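Long-range contacts in inorganic pyrophosphatase (Shewanella sp. AS-11, PDB 6LL7), which probably catalyses the hydrolysis of diphosphate to two phosphates, with manganese as its cofactor: residues A[72-77]-A[99-104]; A[92-97]-A[115-120]. All coordinates share one frame; numbering follows the deposited sequence.

Overall arrangement
Along the chain the four segments alternate, 72-77, 92-97, 99-104 and 115-120, so contacts 1 and 2 interlock, their centres about 13 Å apart. Both belong to the DHH-family domain and lie where strands 68-72 and 88-94, neighbours in its parallel sheet, end. Contact 1 joins the loops that follow these two strands; contact 2 sets the end of strand 88-94 against the start of helix 117-128. They meet directly: D73 N lies 2.9 Å from V93 O, a probable hydrogen bond, and E76 forms a salt bridge with K97. D73 and H95 bind the same manganese ion, so the two contacts together shape part of the metal centre.

Contact 1 (A[72-77]-A[99-104]); sequences VDHSEI and GDLTTS. With MN (manganese (II) ion), chain E; MN (manganese (II) ion), chain F; CA (calcium ion), chain G.
S75 and G99 join the two loops through the shortest hydrogen bond between them. G99 N donates to S75 OG (2.8 Å), which reaches it because chi1 of 58° places the hydroxyl between its own backbone N and carbonyl carbon. S75 O then receives L101 N at 3.2 Å, a nearly straight bond (164°) whose donor lies above the carbonyl plane. Glycine suits position 99, since a CB there would run into E76 OE2 and S75 O. On this buried side L101 is the apolar filler: CD1 packs 3.7 Å from S75 C and comes obliquely to the H74 ring, while CD2 lies against the E76 carbonyl group. With an alanine here, the S75-E76 backbone would probably lose most of its apolar cover, leaving a gap beside H74. H74 itself takes E76 N through ND1, in its ring plane.

The solvent side is looser. There D100 OD1 accepts I77 N (3.0 Å) on its syn side but tilted from the carboxylate plane, in a nearly straight bond, and the I77 and D100 side chains cross at about a right angle. E76 OE1 stands 3.7 Å from D100 OD1, a like-charge approach that K97, salt-bridged to E76 OE2, would be expected to ease. The carbonyls G99 O and L101 O each bind calcium at 2.8 Å, so the ion draws together the carbonyls on either side of D100 in sequence.

At the other end D73 bridges two manganese ions, its OD1 and OD2 each binding one. V72, closing strand 68-72, packs on V93 of strand 88-94, and L101 reaches I89 of that same strand.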
loop_
_atom_site.group_PDB
_atom_site.type_symbol
_atom_site.label_atom_id
_atom_site.label_comp_id
_atom_site.label_asym_id
_atom_site.label_seq_id
_atom_site.Cartn_x
_atom_site.Cartn_y
_atom_site.Cartn_z
ATOM N N VAL A 72 -5.360 -5.356 9.065
ATOM C CA VAL A 72 -4.392 -4.219 8.980
ATOM C C VAL A 72 -4.574 -3.459 7.654
ATOM O O VAL A 72 -4.670 -4.130 6.601
ATOM C CB VAL A 72 -2.953 -4.728 9.115
ATOM C CG1 VAL A 72 -1.948 -3.593 8.996
ATOM C CG2 VAL A 72 -2.751 -5.504 10.400
ATOM N N ASP A 73 -4.645 -2.120 7.717
ATOM C CA ASP A 73 -4.358 -1.197 6.579
ATOM C C ASP A 73 -5.499 -1.216 5.558
ATOM O O ASP A 73 -5.252 -0.913 4.377
ATOM C CB ASP A 73 -3.052 -1.600 5.871
ATOM C CG ASP A 73 -2.427 -0.562 4.961
ATOM O OD1 ASP A 73 -2.687 0.639 5.162
ATOM O OD2 ASP A 73 -1.662 -0.981 4.058
ATOM N N HIS A 74 -6.689 -1.594 5.973
ATOM C CA HIS A 74 -7.953 -1.359 5.218
ATOM C C HIS A 74 -9.152 -1.582 6.157
ATOM O O HIS A 74 -8.939 -2.061 7.275
ATOM C CB HIS A 74 -8.021 -2.274 3.988
ATOM C CG HIS A 74 -8.178 -3.718 4.337
ATOM N ND1 HIS A 74 -9.423 -4.322 4.376
ATOM C CD2 HIS A 74 -7.271 -4.681 4.618
ATOM C CE1 HIS A 74 -9.272 -5.585 4.693
ATOM N NE2 HIS A 74 -7.967 -5.837 4.838
ATOM N N SER A 75 -10.355 -1.249 5.703
ATOM C CA SER A 75 -11.622 -1.661 6.349
ATOM C C SER A 75 -12.651 -1.987 5.263
ATOM O O SER A 75 -13.831 -1.652 5.455
ATOM C CB SER A 75 -12.113 -0.615 7.333
ATOM O OG SER A 75 -12.307 0.657 6.719
ATOM N N GLU A 76 -12.192 -2.627 4.180
ATOM C CA GLU A 76 -12.998 -2.946 2.967
ATOM C C GLU A 76 -13.195 -4.465 2.843
ATOM O O GLU A 76 -12.235 -5.223 3.114
ATOM C CB GLU A 76 -12.313 -2.454 1.689
ATOM C CG GLU A 76 -11.928 -0.984 1.700
ATOM C CD GLU A 76 -13.109 -0.027 1.667
ATOM O OE1 GLU A 76 -14.170 -0.382 1.063
ATOM O OE2 GLU A 76 -12.973 1.082 2.248
ATOM N N ILE A 77 -14.379 -4.876 2.377
ATOM C CA ILE A 77 -14.703 -6.286 2.026
ATOM C C ILE A 77 -13.775 -6.732 0.888
ATOM O O ILE A 77 -13.192 -7.821 1.039
ATOM C CB ILE A 77 -16.199 -6.428 1.678
ATOM C CG1 ILE A 77 -17.081 -6.155 2.904
ATOM C CG2 ILE A 77 -16.500 -7.787 1.050
ATOM C CD1 ILE A 77 -18.565 -6.149 2.607
ATOM N N GLY A 99 -14.743 1.656 5.649
ATOM C CA GLY A 99 -15.380 0.909 4.556
ATOM C C GLY A 99 -16.465 -0.004 5.071
ATOM O O GLY A 99 -16.946 0.211 6.202
ATOM N N ASP A 100 -16.793 -1.029 4.284
ATOM C CA ASP A 100 -18.063 -1.783 4.413
ATOM C C ASP A 100 -17.831 -3.045 5.253
ATOM O O ASP A 100 -18.780 -3.856 5.382
ATOM C CB ASP A 100 -18.685 -2.027 3.028
ATOM C CG ASP A 100 -17.759 -2.636 1.982
ATOM O OD1 ASP A 100 -16.578 -2.903 2.304
ATOM O OD2 ASP A 100 -18.239 -2.835 0.840
ATOM N N LEU A 101 -16.652 -3.213 5.847
ATOM C CA LEU A 101 -16.472 -4.301 6.849
ATOM C C LEU A 101 -17.456 -4.040 7.983
ATOM O O LEU A 101 -17.744 -2.841 8.266
ATOM C CB LEU A 101 -15.044 -4.376 7.378
ATOM C CG LEU A 101 -14.031 -5.098 6.491
ATOM C CD1 LEU A 101 -12.688 -5.149 7.194
ATOM C CD2 LEU A 101 -14.496 -6.501 6.142
ATOM N N THR A 102 -18.026 -5.127 8.515
ATOM C CA THR A 102 -18.961 -5.170 9.666
ATOM C C THR A 102 -18.668 -6.448 10.450
ATOM O O THR A 102 -18.059 -7.367 9.881
ATOM C CB THR A 102 -20.434 -5.145 9.246
ATOM O OG1 THR A 102 -20.655 -6.280 8.412
ATOM C CG2 THR A 102 -20.842 -3.874 8.534
ATOM N N THR A 103 -19.051 -6.473 11.722
ATOM C CA THR A 103 -18.912 -7.649 12.615
ATOM C C THR A 103 -20.249 -7.845 13.308
ATOM O O THR A 103 -21.042 -6.918 13.342
ATOM C CB THR A 103 -17.798 -7.461 13.657
ATOM O OG1 THR A 103 -18.294 -6.594 14.683
ATOM C CG2 THR A 103 -16.535 -6.907 13.048
ATOM N N SER A 104 -20.477 -9.020 13.854
ATOM C CA SER A 104 -21.669 -9.300 14.685
ATOM C C SER A 104 -21.237 -9.333 16.157
ATOM O O SER A 104 -22.114 -9.553 17.004
ATOM C CB SER A 104 -22.331 -10.563 14.236
ATOM O OG SER A 104 -21.415 -11.637 14.325
HETATM MN MN MN E . -1.530 -0.473 1.937
HETATM MN MN MN F . -1.112 2.016 4.716
HETATM CA CA CA G . -18.861 -0.251 8.221
HETATM O O HOH W 1 -3.014 0.614 2.302
HETATM O O HOH W 2 -1.446 2.479 2.353
#

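Contact 2 (A[92-97]-A[115-120]); sequences IVDHHK and GCSNTV. Unlike the reference sequence in segment 115-120: S117 (reference Arg). With MN (manganese (II) ion), chain F.
The imidazole of H95 lies flat against a peptide group: C116 N stands 3.3 Å above the ring plane, over its centre, with G115 C on the same face. H95 is the middle residue of D94-H95-H96, the Asp-His-His signature that names the DHH family, which begins on the last residue of strand 88-94 and runs into the loop. With chi1 at 60°, CG sits between the backbone N and the carbonyl carbon, and the ring lies along residues 115-117. NE2 binds a manganese ion at 2.2 Å, in a site completed by D15, D73, D147 and a water, while ND1 makes a weak hydrogen bond to V114 O. A histidine suits this place because one ring nitrogen can donate while the other keeps its lone pair for the metal.

H96 CE1 approaches the opposite face of the H95 ring, offset toward its rim. The H96 ring is held by D94: ND1 donates to the syn lone pair of D94 OD1, and H95 N donates weakly to the same oxygen.

S117, which replaces the reference arginine, brings OG to the ring edge in plane, 3.2 Å from H95 CD2; that hydroxyl is hydrogen-bonded to D15. Before it, C116 is the N-cap of helix 117-128, its SG weakly accepting N118 N. Beyond the metal site, small branched side chains fit the buried space between strand and helix, V93 CG2 resting 3.6 Å from V120 CG1.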
loop_
_atom_site.group_PDB
_atom_site.type_symbol
_atom_site.label_atom_id
_atom_site.label_comp_id
_atom_site.label_asym_id
_atom_site.label_seq_id
_atom_site.Cartn_x
_atom_site.Cartn_y
_atom_site.Cartn_z
ATOM N N ILE A 92 -9.406 -4.180 14.014
ATOM C CA ILE A 92 -8.958 -3.451 12.799
ATOM C C ILE A 92 -7.978 -2.357 13.228
ATOM O O ILE A 92 -8.354 -1.561 14.103
ATOM C CB ILE A 92 -10.112 -2.836 12.004
ATOM C CG1 ILE A 92 -11.111 -3.884 11.502
ATOM C CG2 ILE A 92 -9.510 -2.034 10.849
ATOM C CD1 ILE A 92 -12.412 -3.287 11.010
ATOM N N VAL A 93 -6.802 -2.306 12.607
ATOM C CA VAL A 93 -5.870 -1.150 12.734
ATOM C C VAL A 93 -5.603 -0.590 11.337
ATOM O O VAL A 93 -5.099 -1.333 10.497
ATOM C CB VAL A 93 -4.565 -1.513 13.457
ATOM C CG1 VAL A 93 -3.834 -2.698 12.827
ATOM C CG2 VAL A 93 -3.670 -0.298 13.533
ATOM N N ASP A 94 -5.901 0.689 11.120
ATOM C CA ASP A 94 -5.884 1.303 9.769
ATOM C C ASP A 94 -5.780 2.827 9.872
ATOM O O ASP A 94 -5.863 3.378 10.992
ATOM C CB ASP A 94 -7.142 0.894 9.006
ATOM C CG ASP A 94 -7.157 1.306 7.544
ATOM O OD1 ASP A 94 -6.055 1.588 7.004
ATOM O OD2 ASP A 94 -8.261 1.332 6.951
ATOM N N HIS A 95 -5.622 3.478 8.722
ATOM C CA HIS A 95 -5.545 4.951 8.569
ATOM C C HIS A 95 -6.316 5.368 7.315
ATOM O O HIS A 95 -5.967 6.414 6.750
ATOM C CB HIS A 95 -4.084 5.396 8.502
ATOM C CG HIS A 95 -3.314 4.814 7.359
ATOM N ND1 HIS A 95 -2.922 5.562 6.261
ATOM C CD2 HIS A 95 -2.877 3.556 7.129
ATOM C CE1 HIS A 95 -2.275 4.789 5.414
ATOM N NE2 HIS A 95 -2.230 3.548 5.929
ATOM N N HIS A 96 -7.321 4.590 6.905
ATOM C CA HIS A 96 -8.213 4.933 5.769
ATOM C C HIS A 96 -9.603 5.312 6.274
ATOM O O HIS A 96 -9.897 5.119 7.476
ATOM C CB HIS A 96 -8.324 3.773 4.784
ATOM C CG HIS A 96 -7.025 3.451 4.127
ATOM N ND1 HIS A 96 -6.155 2.491 4.629
ATOM C CD2 HIS A 96 -6.435 3.973 3.025
ATOM C CE1 HIS A 96 -5.083 2.449 3.869
ATOM N NE2 HIS A 96 -5.246 3.333 2.860
ATOM N N LYS A 97 -10.412 5.800 5.337
ATOM C CA LYS A 97 -11.880 5.946 5.443
ATOM C C LYS A 97 -12.480 4.621 5.925
ATOM O O LYS A 97 -11.883 3.553 5.708
ATOM C CB LYS A 97 -12.452 6.420 4.100
ATOM C CG LYS A 97 -12.447 5.396 2.967
ATOM C CD LYS A 97 -13.115 5.933 1.698
ATOM C CE LYS A 97 -13.387 4.874 0.651
ATOM N NZ LYS A 97 -14.105 3.703 1.230
ATOM N N GLY A 115 -0.778 8.692 7.985
ATOM C CA GLY A 115 -0.272 8.223 6.680
ATOM C C GLY A 115 0.103 6.749 6.675
ATOM O O GLY A 115 0.504 6.264 5.588
ATOM N N CYS A 116 -0.012 6.042 7.806
ATOM C CA CYS A 116 0.503 4.658 7.938
ATOM C C CYS A 116 -0.058 3.904 9.157
ATOM O O CYS A 116 0.064 4.412 10.301
ATOM C CB CYS A 116 2.017 4.691 8.040
ATOM S SG CYS A 116 2.785 3.088 7.719
ATOM N N SER A 117 -0.552 2.678 8.927
ATOM C CA SER A 117 -1.058 1.753 9.972
ATOM C C SER A 117 0.017 1.552 11.051
ATOM O O SER A 117 -0.316 1.473 12.246
ATOM C CB SER A 117 -1.505 0.442 9.384
ATOM O OG SER A 117 -2.312 0.624 8.236
ATOM N N ASN A 118 1.274 1.504 10.643
ATOM C CA ASN A 118 2.414 1.219 11.552
ATOM C C ASN A 118 2.582 2.395 12.529
ATOM O O ASN A 118 3.090 2.184 13.607
ATOM C CB ASN A 118 3.656 0.847 10.735
ATOM C CG ASN A 118 3.740 -0.645 10.494
ATOM O OD1 ASN A 118 4.385 -1.357 11.252
ATOM N ND2 ASN A 118 3.085 -1.144 9.459
ATOM N N THR A 119 2.146 3.596 12.161
ATOM C CA THR A 119 2.124 4.769 13.078
ATOM C C THR A 119 1.146 4.513 14.226
ATOM O O THR A 119 1.499 4.821 15.382
ATOM C CB THR A 119 1.745 6.059 12.355
ATOM O OG1 THR A 119 2.759 6.241 11.367
ATOM C CG2 THR A 119 1.641 7.252 13.286
ATOM N N VAL A 120 -0.026 3.962 13.897
ATOM C CA VAL A 120 -1.066 3.573 14.886
ATOM C C VAL A 120 -0.521 2.429 15.751
ATOM O O VAL A 120 -0.694 2.518 16.991
ATOM C CB VAL A 120 -2.372 3.150 14.212
ATOM C CG1 VAL A 120 -3.427 2.846 15.260
ATOM C CG2 VAL A 120 -2.881 4.207 13.243
HETATM MN MN MN F . -1.112 2.016 4.716
HETATM O O HOH W 2 -1.446 2.479 2.353
#